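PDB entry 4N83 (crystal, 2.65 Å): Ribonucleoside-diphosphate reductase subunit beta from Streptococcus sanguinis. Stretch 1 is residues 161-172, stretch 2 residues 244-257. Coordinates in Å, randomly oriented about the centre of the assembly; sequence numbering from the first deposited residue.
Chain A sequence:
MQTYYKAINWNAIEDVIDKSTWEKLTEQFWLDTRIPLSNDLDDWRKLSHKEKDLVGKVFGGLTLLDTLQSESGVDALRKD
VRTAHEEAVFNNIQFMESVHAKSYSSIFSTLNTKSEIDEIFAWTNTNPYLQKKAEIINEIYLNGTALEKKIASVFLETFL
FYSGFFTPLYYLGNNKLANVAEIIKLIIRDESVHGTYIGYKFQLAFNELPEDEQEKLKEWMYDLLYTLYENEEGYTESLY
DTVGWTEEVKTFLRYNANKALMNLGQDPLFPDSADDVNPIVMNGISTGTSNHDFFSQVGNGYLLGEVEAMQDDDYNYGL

Stretch 1 161-172: FYSGFFTPLYYL
Stretch 2, residues 244-257: GWTEEVKTFLRYNA

Both stretches are helical and belong to one chain. The first forms a helix through L172 and beyond, and it is kinked where the N atoms of T167 and P168 lack the regular hydrogen bond to the preceding turn. P168 has no amide hydrogen to give, and T167 N makes only a weak bond to G164 O (3.4 Å); regular i to i-4 bonding resumes with L169 N to F165 O at 3.2 Å. In the second stretch G244, at phi/psi 85/43, leads into W245, the N-cap residue (-118/22), and an unbroken helix runs from T246 through A257 and onward, opened by V249 N to W245 O at 3.1 Å. The axes approach to 9.3 Å, with their N-to-C directions at 121°, so the helices cross obliquely. The register is set by S163 and V249, whose CA atoms lie 6.1 Å apart. Together the stretches bury 671 Å², without a hydrogen bond between them; the contact rests on shape and aromatic packing.

F166 is the centre of the interface. With chi1 t (-174°) and chi2 93°, its ring reaches the second helix, where V249 (chi1 t) lays CG2 over one face, 3.9 Å from the ring centroid and 22° off the normal, a CH-pi contact. The F166 edge turns toward the face of F252 (chi1 t, chi2 51°) in an offset edge-to-face pair, centroids 5.6 Å apart and planes at 64°. F166 CZ also meets E248 CB at 3.5 Å, so the aliphatic base of the glutamate serves as a hydrophobic surface.

F252 also receives L169 CD1 against its CZ at 4.1 Å, and Y162 CB lies 3.6 Å from F252 CE2. The CA-to-CB bond of Y162 (chi1 m, chi2 79°) points toward the second helix, and N256 (chi1 m, chi2 -52°) lies over one face of its ring, with ND2 3.3 Å from Y162 CG. Nearby, S163 (chi1 p) lies at the closely spaced CA pair: its CA is 4.1 Å from V249 CG1, and S163 CB is 3.9 Å from L253 CD2.

At the other end of the contact W245 (chi1 m, chi2 -34°), whose CA-to-CB bond points toward the first helix, brings its six-membered ring against T167, Y170 and Y171. Y170 (chi1 t, chi2 86°) presents a ring face to it, with planes at 36°, centroids of the six-membered rings 4.6 Å apart and Y170 CE2 to W245 CZ2 3.8 Å. At the indole edge lie Y171 OH, 3.8 Å from W245 CH2, and T167 CG2, 4.3 Å from W245 CZ3.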

# COMPACT_ATOMS: atom_id res chain seq x y z
N PHE A 161 -19.75 -0.23 9.03
CA PHE A 161 -18.78 -1.18 9.59
C PHE A 161 -19.08 -1.44 11.07
O PHE A 161 -18.77 -2.51 11.59
CB PHE A 161 -17.34 -0.65 9.44
CG PHE A 161 -16.52 -1.37 8.41
CD1 PHE A 161 -15.32 -1.98 8.76
CD2 PHE A 161 -16.92 -1.42 7.08
CE1 PHE A 161 -14.55 -2.64 7.82
CE2 PHE A 161 -16.16 -2.08 6.13
CZ PHE A 161 -14.97 -2.69 6.50
N TYR A 162 -19.67 -0.45 11.74
CA TYR A 162 -19.87 -0.50 13.19
C TYR A 162 -21.01 -1.41 13.65
O TYR A 162 -21.15 -1.68 14.84
CB TYR A 162 -20.06 0.92 13.74
CG TYR A 162 -18.78 1.72 13.75
CD1 TYR A 162 -18.29 2.31 12.59
CD2 TYR A 162 -18.04 1.87 14.92
CE1 TYR A 162 -17.11 3.03 12.59
CE2 TYR A 162 -16.86 2.60 14.93
CZ TYR A 162 -16.40 3.17 13.77
OH TYR A 162 -15.23 3.90 13.77
N SER A 163 -21.83 -1.88 12.70
CA SER A 163 -22.78 -2.96 12.98
C SER A 163 -22.02 -4.21 13.45
O SER A 163 -22.50 -4.94 14.32
CB SER A 163 -23.61 -3.30 11.74
OG SER A 163 -22.77 -3.63 10.65
N GLY A 164 -20.85 -4.42 12.86
CA GLY A 164 -19.96 -5.51 13.26
C GLY A 164 -19.11 -5.19 14.48
O GLY A 164 -18.92 -6.04 15.34
N PHE A 165 -18.61 -3.95 14.56
CA PHE A 165 -17.75 -3.55 15.68
C PHE A 165 -18.47 -3.55 17.04
O PHE A 165 -17.81 -3.62 18.08
CB PHE A 165 -17.14 -2.15 15.45
CG PHE A 165 -16.14 -2.08 14.32
CD1 PHE A 165 -15.23 -3.11 14.09
CD2 PHE A 165 -16.07 -0.95 13.51
CE1 PHE A 165 -14.30 -3.03 13.06
CE2 PHE A 165 -15.15 -0.86 12.49
CZ PHE A 165 -14.26 -1.90 12.26
N PHE A 166 -19.80 -3.48 17.03
CA PHE A 166 -20.60 -3.49 18.26
C PHE A 166 -20.33 -4.71 19.16
O PHE A 166 -20.32 -4.59 20.39
CB PHE A 166 -22.09 -3.42 17.92
CG PHE A 166 -22.99 -3.28 19.12
CD1 PHE A 166 -23.39 -2.02 19.57
CD2 PHE A 166 -23.46 -4.40 19.79
CE1 PHE A 166 -24.22 -1.89 20.67
CE2 PHE A 166 -24.29 -4.27 20.90
CZ PHE A 166 -24.67 -3.01 21.33
N THR A 167 -20.11 -5.87 18.54
CA THR A 167 -19.92 -7.12 19.28
C THR A 167 -18.59 -7.19 20.06
O THR A 167 -18.60 -7.39 21.27
CB THR A 167 -20.08 -8.36 18.36
OG1 THR A 167 -21.33 -8.27 17.66
CG2 THR A 167 -20.05 -9.65 19.17
N PRO A 168 -17.44 -7.03 19.37
CA PRO A 168 -16.16 -7.09 20.10
C PRO A 168 -15.96 -5.93 21.09
O PRO A 168 -15.29 -6.11 22.11
CB PRO A 168 -15.11 -7.02 18.99
CG PRO A 168 -15.80 -6.37 17.85
CD PRO A 168 -17.22 -6.86 17.92
N LEU A 169 -16.54 -4.77 20.79
CA LEU A 169 -16.52 -3.63 21.71
C LEU A 169 -17.37 -3.90 22.96
O LEU A 169 -17.06 -3.42 24.04
CB LEU A 169 -17.02 -2.36 21.01
CG LEU A 169 -16.13 -1.76 19.92
CD1 LEU A 169 -16.87 -0.68 19.15
CD2 LEU A 169 -14.84 -1.20 20.51
N TYR A 170 -18.45 -4.66 22.78
CA TYR A 170 -19.31 -5.07 23.90
C TYR A 170 -18.55 -5.96 24.88
O TYR A 170 -18.62 -5.75 26.10
CB TYR A 170 -20.56 -5.80 23.38
CG TYR A 170 -21.35 -6.55 24.44
CD1 TYR A 170 -22.32 -5.90 25.20
CD2 TYR A 170 -21.14 -7.91 24.66
CE1 TYR A 170 -23.04 -6.59 26.17
CE2 TYR A 170 -21.85 -8.60 25.62
CZ TYR A 170 -22.81 -7.93 26.37
OH TYR A 170 -23.52 -8.62 27.33
N TYR A 171 -17.82 -6.94 24.35
CA TYR A 171 -17.04 -7.86 25.18
C TYR A 171 -15.85 -7.18 25.85
O TYR A 171 -15.51 -7.50 26.99
CB TYR A 171 -16.58 -9.07 24.37
CG TYR A 171 -17.69 -10.02 24.00
CD1 TYR A 171 -18.35 -10.76 24.98
CD2 TYR A 171 -18.10 -10.19 22.68
CE1 TYR A 171 -19.38 -11.64 24.66
CE2 TYR A 171 -19.12 -11.06 22.34
CZ TYR A 171 -19.76 -11.78 23.34
OH TYR A 171 -20.78 -12.65 23.01
N LEU A 172 -15.21 -6.25 25.15
CA LEU A 172 -14.11 -5.46 25.71
C LEU A 172 -14.56 -4.67 26.94
O LEU A 172 -13.79 -4.50 27.89
CB LEU A 172 -13.52 -4.51 24.66
CG LEU A 172 -12.34 -3.63 25.09
CD1 LEU A 172 -11.16 -4.48 25.55
CD2 LEU A 172 -11.92 -2.71 23.95
N GLY A 244 -30.35 -10.92 21.22
CA GLY A 244 -31.23 -9.85 21.70
C GLY A 244 -30.56 -8.51 21.93
O GLY A 244 -30.84 -7.84 22.93
N TRP A 245 -29.69 -8.10 21.00
CA TRP A 245 -29.09 -6.76 21.03
C TRP A 245 -29.48 -5.96 19.77
O TRP A 245 -28.79 -5.01 19.41
CB TRP A 245 -27.56 -6.84 21.12
CG TRP A 245 -27.02 -7.80 22.15
CD1 TRP A 245 -27.57 -8.10 23.36
CD2 TRP A 245 -25.81 -8.55 22.05
NE1 TRP A 245 -26.78 -9.02 24.02
CE2 TRP A 245 -25.69 -9.31 23.24
CE3 TRP A 245 -24.81 -8.67 21.08
CZ2 TRP A 245 -24.62 -10.17 23.48
CZ3 TRP A 245 -23.74 -9.53 21.32
CH2 TRP A 245 -23.66 -10.27 22.51
N THR A 246 -30.58 -6.34 19.13
CA THR A 246 -30.99 -5.76 17.85
C THR A 246 -31.20 -4.24 17.93
O THR A 246 -30.71 -3.50 17.07
CB THR A 246 -32.28 -6.41 17.33
OG1 THR A 246 -32.10 -7.82 17.22
CG2 THR A 246 -32.67 -5.85 15.97
N GLU A 247 -31.93 -3.80 18.94
CA GLU A 247 -32.25 -2.38 19.10
C GLU A 247 -31.05 -1.54 19.56
O GLU A 247 -31.02 -0.33 19.33
CB GLU A 247 -33.42 -2.19 20.07
CG GLU A 247 -34.73 -2.79 19.58
CD GLU A 247 -35.23 -2.17 18.29
OE1 GLU A 247 -34.93 -0.98 18.03
OE2 GLU A 247 -35.93 -2.87 17.53
N GLU A 248 -30.07 -2.18 20.19
CA GLU A 248 -28.84 -1.50 20.60
C GLU A 248 -27.91 -1.24 19.42
O GLU A 248 -27.25 -0.20 19.36
CB GLU A 248 -28.10 -2.30 21.68
CG GLU A 248 -28.84 -2.38 23.01
CD GLU A 248 -28.05 -3.14 24.06
OE1 GLU A 248 -27.81 -2.57 25.15
OE2 GLU A 248 -27.66 -4.29 23.79
N VAL A 249 -27.85 -2.19 18.49
CA VAL A 249 -27.04 -2.04 17.27
C VAL A 249 -27.64 -0.96 16.36
O VAL A 249 -26.90 -0.22 15.70
CB VAL A 249 -26.92 -3.38 16.49
CG1 VAL A 249 -26.22 -3.17 15.15
CG2 VAL A 249 -26.16 -4.41 17.32
N LYS A 250 -28.97 -0.89 16.33
CA LYS A 250 -29.67 0.17 15.60
C LYS A 250 -29.36 1.55 16.19
O LYS A 250 -29.22 2.52 15.45
CB LYS A 250 -31.18 -0.09 15.61
CG LYS A 250 -31.59 -1.27 14.73
CD LYS A 250 -33.05 -1.65 14.96
CE LYS A 250 -33.48 -2.75 14.01
NZ LYS A 250 -34.90 -3.13 14.20
N THR A 251 -29.27 1.62 17.52
CA THR A 251 -28.87 2.85 18.21
C THR A 251 -27.43 3.22 17.89
O THR A 251 -27.09 4.40 17.76
CB THR A 251 -29.01 2.71 19.75
OG1 THR A 251 -30.27 2.10 20.06
CG2 THR A 251 -28.93 4.06 20.43
N PHE A 252 -26.57 2.21 17.76
CA PHE A 252 -25.16 2.40 17.44
C PHE A 252 -24.95 2.80 15.98
O PHE A 252 -24.05 3.58 15.67
CB PHE A 252 -24.39 1.10 17.76
CG PHE A 252 -22.90 1.27 17.88
CD1 PHE A 252 -22.35 2.25 18.71
CD2 PHE A 252 -22.03 0.42 17.20
CE1 PHE A 252 -20.97 2.39 18.83
CE2 PHE A 252 -20.66 0.55 17.32
CZ PHE A 252 -20.13 1.54 18.14
N LEU A 253 -25.80 2.27 15.09
CA LEU A 253 -25.73 2.59 13.66
C LEU A 253 -26.14 4.03 13.36
O LEU A 253 -25.52 4.70 12.53
CB LEU A 253 -26.60 1.62 12.85
CG LEU A 253 -25.96 0.26 12.52
CD1 LEU A 253 -27.02 -0.72 12.04
CD2 LEU A 253 -24.85 0.42 11.49
N ARG A 254 -27.20 4.50 14.02
CA ARG A 254 -27.65 5.88 13.87
C ARG A 254 -26.62 6.87 14.42
O ARG A 254 -26.47 7.98 13.90
CB ARG A 254 -29.00 6.09 14.58
CG ARG A 254 -30.18 5.44 13.87
CD ARG A 254 -31.49 5.73 14.59
NE ARG A 254 -31.65 4.92 15.80
CZ ARG A 254 -32.24 3.73 15.86
NH1 ARG A 254 -32.77 3.16 14.78
NH2 ARG A 254 -32.32 3.09 17.03
N TYR A 255 -25.92 6.46 15.47
CA TYR A 255 -24.90 7.29 16.11
C TYR A 255 -23.69 7.52 15.20
O TYR A 255 -23.29 8.67 14.98
CB TYR A 255 -24.45 6.65 17.44
CG TYR A 255 -23.25 7.31 18.08
CD1 TYR A 255 -23.27 8.66 18.42
CD2 TYR A 255 -22.10 6.58 18.36
CE1 TYR A 255 -22.17 9.27 19.02
CE2 TYR A 255 -21.00 7.18 18.95
CZ TYR A 255 -21.04 8.52 19.28
OH TYR A 255 -19.95 9.11 19.87
N ASN A 256 -23.13 6.44 14.67
CA ASN A 256 -21.95 6.52 13.80
C ASN A 256 -22.25 7.05 12.40
O ASN A 256 -21.33 7.46 11.68
CB ASN A 256 -21.26 5.16 13.70
CG ASN A 256 -20.50 4.80 14.96
OD1 ASN A 256 -19.68 5.58 15.44
ND2 ASN A 256 -20.76 3.62 15.50
N ALA A 257 -23.52 7.04 12.00
CA ALA A 257 -23.95 7.65 10.74
C ALA A 257 -23.67 9.15 10.73
O ALA A 257 -23.36 9.73 9.69
CB ALA A 257 -25.43 7.38 10.49